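Local coordinates for glutamine amidotransferase type-2 domain-containing protein (Pseudomonas aeruginosa PAO1, PDB 1TE5) that is of unconfirmed function but probably acts as a class-II (Ntn-type) glutamine amidotransferase, releasing ammonia from glutamine for transfer to an acceptor, at residues Ile15-Thr20 and Trp36-Tyr41; Arg47-Pro52 and Gln65-Lys70; Ala200-Ala205 and Val209-Glu214. All coordinates share one frame; numbering follows the deposited sequence.

Contact 1. Residues Ile15-Thr20 and Trp36-Tyr41; sequences IVFSFT and WGIAFY
The delta methyl of I38 sits over one face of the F17 ring. CD1 of I38 lies 3.4 Å from the centroid of the F17 ring, only 15° off its normal, a CH-pi contact over the face with the methyl offset toward the rim; the two side chains approach from opposite directions. I38 reaches it with CG1 anti to its carbonyl carbon and CD1 carried outward by a nearly extended chi2. The same methyl also meets the F19 ring, this time at its edge and near its plane, with CE2 of F19 4.3 Å from CD1 of I38.

Farther along, CZ of F19 comes over one face of the W36 indole, 3.7 Å from CD2 of W36. The F19 ring and the five-membered ring of W36 are inclined by 49°, an oblique pair. W36 places its indole there by tucking CG between its own N and carbonyl carbon (chi1 58°); V60 and V64 of helix 59-66 touch it as well.

The strands run antiparallel but their axes stay 11.2 Å apart, too far for backbone pairing. What joins the two sheets here is therefore wholly apolar: dispersion and CH-pi contact between buried side chains.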
loop_
_atom_site.group_PDB
_atom_site.type_symbol
_atom_site.label_atom_id
_atom_site.label_comp_id
_atom_site.label_asym_id
_atom_site.label_seq_id
_atom_site.Cartn_x
_atom_site.Cartn_y
_atom_site.Cartn_z
ATOM N N ILE A 15 17.408 -1.278 -7.062
ATOM C CA ILE A 15 17.050 -2.695 -7.076
ATOM C C ILE A 15 16.096 -2.914 -8.254
ATOM O O ILE A 15 14.949 -2.464 -8.215
ATOM C CB ILE A 15 16.306 -3.126 -5.795
ATOM C CG1 ILE A 15 17.094 -2.743 -4.557
ATOM C CG2 ILE A 15 16.110 -4.627 -5.788
ATOM C CD1 ILE A 15 16.462 -3.235 -3.287
ATOM N N VAL A 16 16.562 -3.563 -9.316
ATOM C CA VAL A 16 15.681 -3.808 -10.447
ATOM C C VAL A 16 15.144 -5.235 -10.442
ATOM O O VAL A 16 15.909 -6.204 -10.396
ATOM C CB VAL A 16 16.350 -3.499 -11.811
ATOM C CG1 VAL A 16 16.957 -2.116 -11.813
ATOM C CG2 VAL A 16 17.388 -4.533 -12.150
ATOM N N PHE A 17 13.826 -5.352 -10.355
ATOM C CA PHE A 17 13.202 -6.657 -10.390
ATOM C C PHE A 17 12.793 -6.895 -11.823
ATOM O O PHE A 17 12.184 -6.025 -12.447
ATOM C CB PHE A 17 11.960 -6.712 -9.507
ATOM C CG PHE A 17 12.262 -6.866 -8.058
ATOM C CD1 PHE A 17 12.642 -5.762 -7.297
ATOM C CD2 PHE A 17 12.169 -8.114 -7.443
ATOM C CE1 PHE A 17 12.925 -5.895 -5.938
ATOM C CE2 PHE A 17 12.448 -8.259 -6.085
ATOM C CZ PHE A 17 12.827 -7.146 -5.328
ATOM N N SER A 18 13.156 -8.060 -12.338
ATOM C CA SER A 18 12.806 -8.448 -13.685
ATOM C C SER A 18 12.145 -9.806 -13.593
ATOM O O SER A 18 12.809 -10.802 -13.303
ATOM C CB SER A 18 14.047 -8.543 -14.583
ATOM O OG SER A 18 14.628 -7.272 -14.841
ATOM N N PHE A 19 10.820 -9.826 -13.673
ATOM C CA PHE A 19 10.096 -11.090 -13.671
ATOM C C PHE A 19 10.166 -11.623 -15.101
ATOM O O PHE A 19 9.837 -10.901 -16.056
ATOM C CB PHE A 19 8.634 -10.893 -13.274
ATOM C CG PHE A 19 8.426 -10.764 -11.805
ATOM C CD1 PHE A 19 8.151 -11.889 -11.030
ATOM C CD2 PHE A 19 8.517 -9.521 -11.182
ATOM C CE1 PHE A 19 7.967 -11.778 -9.651
ATOM C CE2 PHE A 19 8.335 -9.394 -9.803
ATOM C CZ PHE A 19 8.061 -10.526 -9.035
ATOM N N THR A 20 10.710 -12.825 -15.268
ATOM C CA THR A 20 10.768 -13.406 -16.601
ATOM C C THR A 20 9.304 -13.637 -16.981
ATOM O O THR A 20 8.532 -14.172 -16.176
ATOM C CB THR A 20 11.531 -14.774 -16.629
ATOM O OG1 THR A 20 12.920 -14.579 -16.324
ATOM C CG2 THR A 20 11.425 -15.428 -18.016
ATOM N N TRP A 36 3.358 -12.984 -5.426
ATOM C CA TRP A 36 4.553 -12.268 -4.989
ATOM C C TRP A 36 4.217 -10.952 -4.294
ATOM O O TRP A 36 3.095 -10.462 -4.381
ATOM C CB TRP A 36 5.455 -11.990 -6.196
ATOM C CG TRP A 36 4.758 -11.205 -7.256
ATOM C CD1 TRP A 36 3.875 -11.683 -8.184
ATOM C CD2 TRP A 36 4.811 -9.785 -7.448
ATOM N NE1 TRP A 36 3.369 -10.650 -8.936
ATOM C CE2 TRP A 36 3.925 -9.474 -8.507
ATOM C CE3 TRP A 36 5.517 -8.747 -6.828
ATOM C CZ2 TRP A 36 3.723 -8.172 -8.951
ATOM C CZ3 TRP A 36 5.315 -7.455 -7.272
ATOM C CH2 TRP A 36 4.424 -7.178 -8.326
ATOM N N GLY A 37 5.220 -10.340 -3.682
ATOM C CA GLY A 37 5.004 -9.083 -3.001
ATOM C C GLY A 37 6.321 -8.400 -2.722
ATOM O O GLY A 37 7.296 -9.040 -2.325
ATOM N N ILE A 38 6.362 -7.095 -2.958
ATOM C CA ILE A 38 7.566 -6.313 -2.736
ATOM C C ILE A 38 7.196 -4.968 -2.133
ATOM O O ILE A 38 6.500 -4.167 -2.759
ATOM C CB ILE A 38 8.321 -6.064 -4.058
ATOM C CG1 ILE A 38 8.732 -7.397 -4.686
ATOM C CG2 ILE A 38 9.544 -5.194 -3.811
ATOM C CD1 ILE A 38 9.171 -7.286 -6.122
ATOM N N ALA A 39 7.631 -4.749 -0.899
ATOM C CA ALA A 39 7.385 -3.501 -0.201
ATOM C C ALA A 39 8.735 -2.867 0.051
ATOM O O ALA A 39 9.719 -3.563 0.259
ATOM C CB ALA A 39 6.673 -3.760 1.105
ATOM N N PHE A 40 8.805 -1.551 -0.078
ATOM C CA PHE A 40 10.043 -0.835 0.174
ATOM C C PHE A 40 9.749 0.572 0.671
ATOM O O PHE A 40 8.632 1.065 0.521
ATOM C CB PHE A 40 10.963 -0.835 -1.057
ATOM C CG PHE A 40 10.370 -0.192 -2.270
ATOM C CD1 PHE A 40 10.651 1.142 -2.575
ATOM C CD2 PHE A 40 9.562 -0.927 -3.133
ATOM C CE1 PHE A 40 10.134 1.744 -3.732
ATOM C CE2 PHE A 40 9.037 -0.345 -4.289
ATOM C CZ PHE A 40 9.325 0.996 -4.590
ATOM N N TYR A 41 10.740 1.207 1.284
ATOM C CA TYR A 41 10.547 2.535 1.840
ATOM C C TYR A 41 11.191 3.692 1.110
ATOM O O TYR A 41 12.248 3.561 0.517
ATOM C CB TYR A 41 10.996 2.542 3.294
ATOM C CG TYR A 41 10.217 1.581 4.146
ATOM C CD1 TYR A 41 10.479 0.213 4.103
ATOM C CD2 TYR A 41 9.215 2.036 4.993
ATOM C CE1 TYR A 41 9.760 -0.681 4.881
ATOM C CE2 TYR A 41 8.490 1.156 5.776
ATOM C CZ TYR A 41 8.766 -0.198 5.719
ATOM O OH TYR A 41 8.043 -1.062 6.497
#

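Contact 2. Residues Arg47-Pro52 and Gln65-Lys70; sequences RLFQDP and QRFPIK
R47 opens the contact by presenting one face of its guanidinium to F67: CZ of F67 stands over that face, 3.2 Å from NE of R47. The arginine runs extended from CG to NE and crosses the phenylalanine side chain at about a right angle, with CD of R47 also close to the ring, 3.5 Å from CZ of F67. Ring and guanidinium planes are inclined by 48°. The polar edge of R47 is spoken for elsewhere: NE makes a salt bridge to E42, while NH1 and NH2 bond to the backbone O of D51 and of Q50, both of the second subunit. Those partners probably hold the group in place, leaving a face for F67.

Two residues on, F49 brings CZ to 4.4 Å from CG of F67. The ring centroids of F49 and F67 are 5.9 Å apart and their planes again steeply inclined, an oblique aromatic pair. F67 projects its ring toward both partners with CG anti to its N (chi1 -177°), just where the chain leaves helix 59-66. CG1 of I69 lies in the plane of that ring, at its edge. F49 also packs on F49 of the second subunit, so the contact is part of the dimer interface.

Beyond F49, D51 turns to S58 and to R47 of the second subunit. In the fold, the buried F67 ring packs on the R47 and F49 side chains of strand 45-51, outermost in its sheet within the chain; strand 35-42 runs beside that strand, and V64 of helix 59-66 packs on F49.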
loop_
_atom_site.group_PDB
_atom_site.type_symbol
_atom_site.label_atom_id
_atom_site.label_comp_id
_atom_site.label_asym_id
_atom_site.label_seq_id
_atom_site.Cartn_x
_atom_site.Cartn_y
_atom_site.Cartn_z
ATOM N N ARG A 47 6.008 1.733 -0.212
ATOM C CA ARG A 47 5.358 1.374 -1.470
ATOM C C ARG A 47 5.131 -0.133 -1.480
ATOM O O ARG A 47 6.001 -0.898 -1.085
ATOM C CB ARG A 47 6.215 1.775 -2.668
ATOM C CG ARG A 47 6.399 3.266 -2.824
ATOM C CD ARG A 47 7.026 3.581 -4.156
ATOM N NE ARG A 47 7.345 4.997 -4.310
ATOM C CZ ARG A 47 6.528 5.907 -4.829
ATOM N NH1 ARG A 47 6.923 7.167 -4.925
ATOM N NH2 ARG A 47 5.316 5.560 -5.251
ATOM N N LEU A 48 3.961 -0.560 -1.930
ATOM C CA LEU A 48 3.643 -1.977 -1.965
ATOM C C LEU A 48 3.079 -2.423 -3.313
ATOM O O LEU A 48 2.105 -1.852 -3.818
ATOM C CB LEU A 48 2.641 -2.317 -0.856
ATOM C CG LEU A 48 2.155 -3.768 -0.756
ATOM C CD1 LEU A 48 3.307 -4.702 -0.384
ATOM C CD2 LEU A 48 1.041 -3.848 0.266
ATOM N N PHE A 49 3.711 -3.439 -3.889
ATOM C CA PHE A 49 3.290 -4.012 -5.159
ATOM C C PHE A 49 3.175 -5.497 -4.862
ATOM O O PHE A 49 4.145 -6.121 -4.425
ATOM C CB PHE A 49 4.352 -3.801 -6.240
ATOM C CG PHE A 49 4.756 -2.365 -6.444
ATOM C CD1 PHE A 49 5.848 -1.828 -5.760
ATOM C CD2 PHE A 49 4.058 -1.549 -7.335
ATOM C CE1 PHE A 49 6.238 -0.503 -5.959
ATOM C CE2 PHE A 49 4.443 -0.218 -7.540
ATOM C CZ PHE A 49 5.539 0.301 -6.846
ATOM N N GLN A 50 1.990 -6.062 -5.059
ATOM C CA GLN A 50 1.780 -7.483 -4.795
ATOM C C GLN A 50 0.701 -8.064 -5.697
ATOM O O GLN A 50 -0.134 -7.339 -6.232
ATOM C CB GLN A 50 1.402 -7.702 -3.331
ATOM C CG GLN A 50 0.007 -7.262 -2.990
ATOM C CD GLN A 50 -0.194 -7.024 -1.518
ATOM O OE1 GLN A 50 0.270 -7.795 -0.686
ATOM N NE2 GLN A 50 -0.886 -5.938 -1.188
ATOM N N ASP A 51 0.667 -9.383 -5.797
ATOM C CA ASP A 51 -0.286 -10.043 -6.671
ATOM C C ASP A 51 -0.389 -11.511 -6.309
ATOM O O ASP A 51 0.619 -12.168 -6.094
ATOM C CB ASP A 51 0.217 -9.929 -8.113
ATOM C CG ASP A 51 -0.905 -9.895 -9.134
ATOM O OD1 ASP A 51 -0.680 -10.391 -10.256
ATOM O OD2 ASP A 51 -1.992 -9.344 -8.845
ATOM N N PRO A 52 -1.619 -12.026 -6.158
ATOM C CA PRO A 52 -1.783 -13.444 -5.823
ATOM C C PRO A 52 -1.558 -14.261 -7.093
ATOM O O PRO A 52 -1.085 -13.720 -8.097
ATOM C CB PRO A 52 -3.237 -13.512 -5.363
ATOM C CG PRO A 52 -3.897 -12.473 -6.196
ATOM C CD PRO A 52 -2.914 -11.330 -6.140
ATOM N N GLN A 65 8.439 -3.621 -12.175
ATOM C CA GLN A 65 9.543 -3.599 -13.119
ATOM C C GLN A 65 9.802 -2.249 -13.769
ATOM O O GLN A 65 10.953 -1.936 -14.075
ATOM C CB GLN A 65 9.337 -4.657 -14.196
ATOM C CG GLN A 65 9.249 -6.058 -13.647
ATOM C CD GLN A 65 9.335 -7.108 -14.729
ATOM O OE1 GLN A 65 10.373 -7.270 -15.385
ATOM N NE2 GLN A 65 8.234 -7.814 -14.942
ATOM N N ARG A 66 8.754 -1.457 -14.002
ATOM C CA ARG A 66 8.931 -0.145 -14.630
ATOM C C ARG A 66 9.274 1.008 -13.675
ATOM O O ARG A 66 9.742 2.072 -14.097
ATOM C CB ARG A 66 7.732 0.201 -15.531
ATOM C CG ARG A 66 6.377 0.187 -14.862
ATOM C CD ARG A 66 5.239 0.312 -15.886
ATOM N NE ARG A 66 5.155 1.642 -16.493
ATOM C CZ ARG A 66 4.028 2.209 -16.926
ATOM N NH1 ARG A 66 4.055 3.424 -17.463
ATOM N NH2 ARG A 66 2.867 1.568 -16.823
ATOM N N PHE A 67 9.065 0.778 -12.384
ATOM C CA PHE A 67 9.331 1.782 -11.361
ATOM C C PHE A 67 10.802 1.823 -10.949
ATOM O O PHE A 67 11.364 0.812 -10.540
ATOM C CB PHE A 67 8.462 1.496 -10.121
ATOM C CG PHE A 67 8.602 2.522 -9.022
ATOM C CD1 PHE A 67 7.775 3.636 -8.982
ATOM C CD2 PHE A 67 9.571 2.383 -8.037
ATOM C CE1 PHE A 67 7.914 4.597 -7.978
ATOM C CE2 PHE A 67 9.715 3.337 -7.033
ATOM C CZ PHE A 67 8.886 4.446 -7.007
ATOM N N PRO A 68 11.462 2.985 -11.101
ATOM C CA PRO A 68 12.871 3.054 -10.694
ATOM C C PRO A 68 12.898 3.033 -9.166
ATOM O O PRO A 68 12.598 4.032 -8.526
ATOM C CB PRO A 68 13.320 4.414 -11.241
ATOM C CG PRO A 68 12.418 4.629 -12.412
ATOM C CD PRO A 68 11.085 4.182 -11.865
ATOM N N ILE A 69 13.135 1.857 -8.603
ATOM C CA ILE A 69 13.182 1.668 -7.162
ATOM C C ILE A 69 14.540 2.055 -6.576
ATOM O O ILE A 69 15.590 1.764 -7.157
ATOM C CB ILE A 69 12.880 0.197 -6.788
ATOM C CG1 ILE A 69 11.513 -0.230 -7.330
ATOM C CG2 ILE A 69 12.942 0.012 -5.280
ATOM C CD1 ILE A 69 11.141 -1.661 -7.005
ATOM N N LYS A 70 14.512 2.706 -5.420
ATOM C CA LYS A 70 15.730 3.127 -4.741
ATOM C C LYS A 70 15.412 3.357 -3.261
ATOM O O LYS A 70 14.888 4.409 -2.891
ATOM C CB LYS A 70 16.262 4.407 -5.381
ATOM C CG LYS A 70 17.690 4.741 -5.009
ATOM C CD LYS A 70 18.075 6.149 -5.443
ATOM C CE LYS A 70 18.171 6.291 -6.958
ATOM N NZ LYS A 70 19.360 5.593 -7.530
#

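Contact 3. Residues Ala200-Ala205 and Val209-Glu214; sequences ARLKDA and VDFHAE
R201 and D210 lie side by side on one face of the sheet, joined by a salt bridge. The arginine can be followed outward from CB of R201, which is 3.3 Å from OD2 of D210. CG and CD keep passing the same oxygen, both in van der Waals range, and a bend at chi3 (-79°) turns NE back onto it. There NE of R201 donates a 2.8 Å hydrogen bond to the syn lone pair of OD2 of D210, with the oxygen close to the guanidinium plane and an N-H...O angle of 163°. At the tip, NH1 adds a weak bond to OD1 of D210. The guanidinium and carboxylate planes are 42° apart.

Strands 200-203 and 207-211 form an antiparallel beta hairpin, with strand 200-203 outermost in its four-stranded sheet within the chain. R201 and D210 are a non-hydrogen-bonded pair, flanked by two hydrogen-bonded pairs. Of these, A200 and F211 exchange two backbone bonds, the shorter 2.8 Å from N of F211 to O of A200, and L202 and V209 likewise exchange two.

The other face of the sheet is apolar here. CB of L202 packs on CG1 of V209 at 3.5 Å, and CD1 of L202 comes to the edge of the F211 ring, 3.5 Å from CE1 of F211. I15 of strand 12-19 touches V209 and F211, and V223 of strand 220-225 touches L202 and F211.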
loop_
_atom_site.group_PDB
_atom_site.type_symbol
_atom_site.label_atom_id
_atom_site.label_comp_id
_atom_site.label_asym_id
_atom_site.label_seq_id
_atom_site.Cartn_x
_atom_site.Cartn_y
_atom_site.Cartn_z
ATOM N N ALA A 200 25.876 -6.586 -9.106
ATOM C CA ALA A 200 25.644 -8.000 -8.875
ATOM C C ALA A 200 24.266 -8.350 -9.388
ATOM O O ALA A 200 23.367 -7.512 -9.398
ATOM C CB ALA A 200 25.746 -8.319 -7.389
ATOM N N ARG A 201 24.113 -9.582 -9.851
ATOM C CA ARG A 201 22.834 -10.040 -10.358
ATOM C C ARG A 201 22.382 -11.244 -9.580
ATOM O O ARG A 201 23.038 -12.284 -9.607
ATOM C CB ARG A 201 22.925 -10.402 -11.843
ATOM C CG ARG A 201 21.790 -11.296 -12.315
ATOM C CD ARG A 201 21.738 -11.405 -13.816
ATOM N NE ARG A 201 21.117 -10.233 -14.422
ATOM C CZ ARG A 201 20.341 -10.268 -15.503
ATOM N NH1 ARG A 201 19.822 -9.146 -15.979
ATOM N NH2 ARG A 201 20.072 -11.424 -16.105
ATOM N N LEU A 202 21.300 -11.104 -8.809
ATOM C CA LEU A 202 20.794 -12.219 -8.062
ATOM C C LEU A 202 19.697 -12.749 -8.946
ATOM O O LEU A 202 19.088 -12.052 -9.755
ATOM C CB LEU A 202 20.174 -11.774 -6.751
ATOM C CG LEU A 202 20.911 -10.832 -5.834
ATOM C CD1 LEU A 202 20.083 -10.719 -4.574
ATOM C CD2 LEU A 202 22.334 -11.335 -5.517
ATOM N N LYS A 203 19.386 -14.059 -8.817
ATOM C CA LYS A 203 18.327 -14.577 -9.611
ATOM C C LYS A 203 17.755 -15.940 -9.137
ATOM O O LYS A 203 18.346 -16.729 -8.399
ATOM C CB LYS A 203 18.760 -14.653 -11.120
ATOM C CG LYS A 203 19.404 -15.952 -11.537
ATOM C CD LYS A 203 20.802 -16.170 -10.928
ATOM C CE LYS A 203 21.557 -17.413 -11.462
ATOM N NZ LYS A 203 22.233 -18.272 -10.434
ATOM N N ASP A 204 16.453 -16.087 -9.493
ATOM C CA ASP A 204 15.629 -17.225 -9.210
ATOM C C ASP A 204 15.682 -18.019 -10.502
ATOM O O ASP A 204 16.658 -18.012 -11.226
ATOM C CB ASP A 204 14.238 -16.752 -8.939
ATOM C CG ASP A 204 13.445 -17.604 -8.004
ATOM O OD1 ASP A 204 12.418 -17.152 -7.484
ATOM O OD2 ASP A 204 13.883 -18.764 -7.773
ATOM N N ALA A 205 14.559 -18.710 -10.785
ATOM C CA ALA A 205 14.470 -19.444 -12.020
ATOM C C ALA A 205 13.670 -18.611 -13.010
ATOM O O ALA A 205 13.841 -18.721 -14.238
ATOM C CB ALA A 205 13.693 -20.767 -11.712
ATOM N N VAL A 209 17.103 -9.927 -9.962
ATOM C CA VAL A 209 17.174 -8.665 -9.255
ATOM C C VAL A 209 18.606 -8.174 -9.347
ATOM O O VAL A 209 19.529 -8.796 -8.831
ATOM C CB VAL A 209 16.677 -8.774 -7.794
ATOM C CG1 VAL A 209 17.075 -10.095 -7.171
ATOM C CG2 VAL A 209 17.201 -7.611 -6.983
ATOM N N ASP A 210 18.788 -7.093 -10.087
ATOM C CA ASP A 210 20.107 -6.528 -10.298
ATOM C C ASP A 210 20.435 -5.404 -9.350
ATOM O O ASP A 210 19.577 -4.585 -9.014
ATOM C CB ASP A 210 20.260 -6.011 -11.733
ATOM C CG ASP A 210 20.143 -7.110 -12.762
ATOM O OD1 ASP A 210 19.050 -7.240 -13.356
ATOM O OD2 ASP A 210 21.140 -7.838 -12.970
ATOM N N PHE A 211 21.708 -5.354 -8.976
ATOM C CA PHE A 211 22.250 -4.337 -8.087
ATOM C C PHE A 211 23.378 -3.630 -8.832
ATOM O O PHE A 211 24.089 -4.245 -9.629
ATOM C CB PHE A 211 22.774 -4.978 -6.803
ATOM C CG PHE A 211 21.687 -5.496 -5.902
ATOM C CD1 PHE A 211 21.234 -6.800 -6.013
ATOM C CD2 PHE A 211 21.120 -4.671 -4.936
ATOM C CE1 PHE A 211 20.229 -7.276 -5.166
ATOM C CE2 PHE A 211 20.116 -5.139 -4.087
ATOM C CZ PHE A 211 19.670 -6.443 -4.201
ATOM N N HIS A 212 23.500 -2.324 -8.617
ATOM C CA HIS A 212 24.530 -1.531 -9.290
ATOM C C HIS A 212 25.793 -1.388 -8.452
ATOM O O HIS A 212 25.977 -2.095 -7.459
ATOM C CB HIS A 212 23.984 -0.142 -9.655
ATOM C CG HIS A 212 22.781 -0.178 -10.555
ATOM N ND1 HIS A 212 21.980 0.923 -10.775
ATOM C CD2 HIS A 212 22.242 -1.187 -11.283
ATOM C CE1 HIS A 212 20.999 0.596 -11.600
ATOM N NE2 HIS A 212 21.136 -0.679 -11.924
ATOM N N ALA A 213 26.690 -0.520 -8.915
ATOM C CA ALA A 213 27.944 -0.237 -8.222
ATOM C C ALA A 213 27.648 0.692 -7.041
ATOM O O ALA A 213 26.514 1.138 -6.872
ATOM C CB ALA A 213 28.930 0.415 -9.171
ATOM N N GLU A 214 28.670 1.011 -6.251
ATOM C CA GLU A 214 28.486 1.869 -5.085
ATOM C C GLU A 214 28.205 3.334 -5.404
ATOM O O GLU A 214 28.754 3.900 -6.354
ATOM C CB GLU A 214 29.684 1.764 -4.139
ATOM C CG GLU A 214 30.936 2.536 -4.579
ATOM C CD GLU A 214 31.769 1.819 -5.630
ATOM O OE1 GLU A 214 32.512 2.513 -6.365
ATOM O OE2 GLU A 214 31.704 0.570 -5.703
#

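From the N terminus, strand 12-19 leads through a long loop to strand 35-42, and contact 1 closes that loop by packing one sheet on another. The chain then turns back into strand 45-51 and runs through helix 59-66; contact 2 closes this second excursion. Contact 3 comes much later and closes the tight turn of a hairpin. The three follow one another in series, none nested or crossing. Contacts 1 and 2 share a sheet: the backbones of F40 and R47 bond, as do those of I38 and F49. Contacts 1 and 3 meet through the other sheet, where V16 O accepts from D210 N. Contacts 2 and 3 do not touch; 15-20 meets both, through Q65 and through strand 207-211.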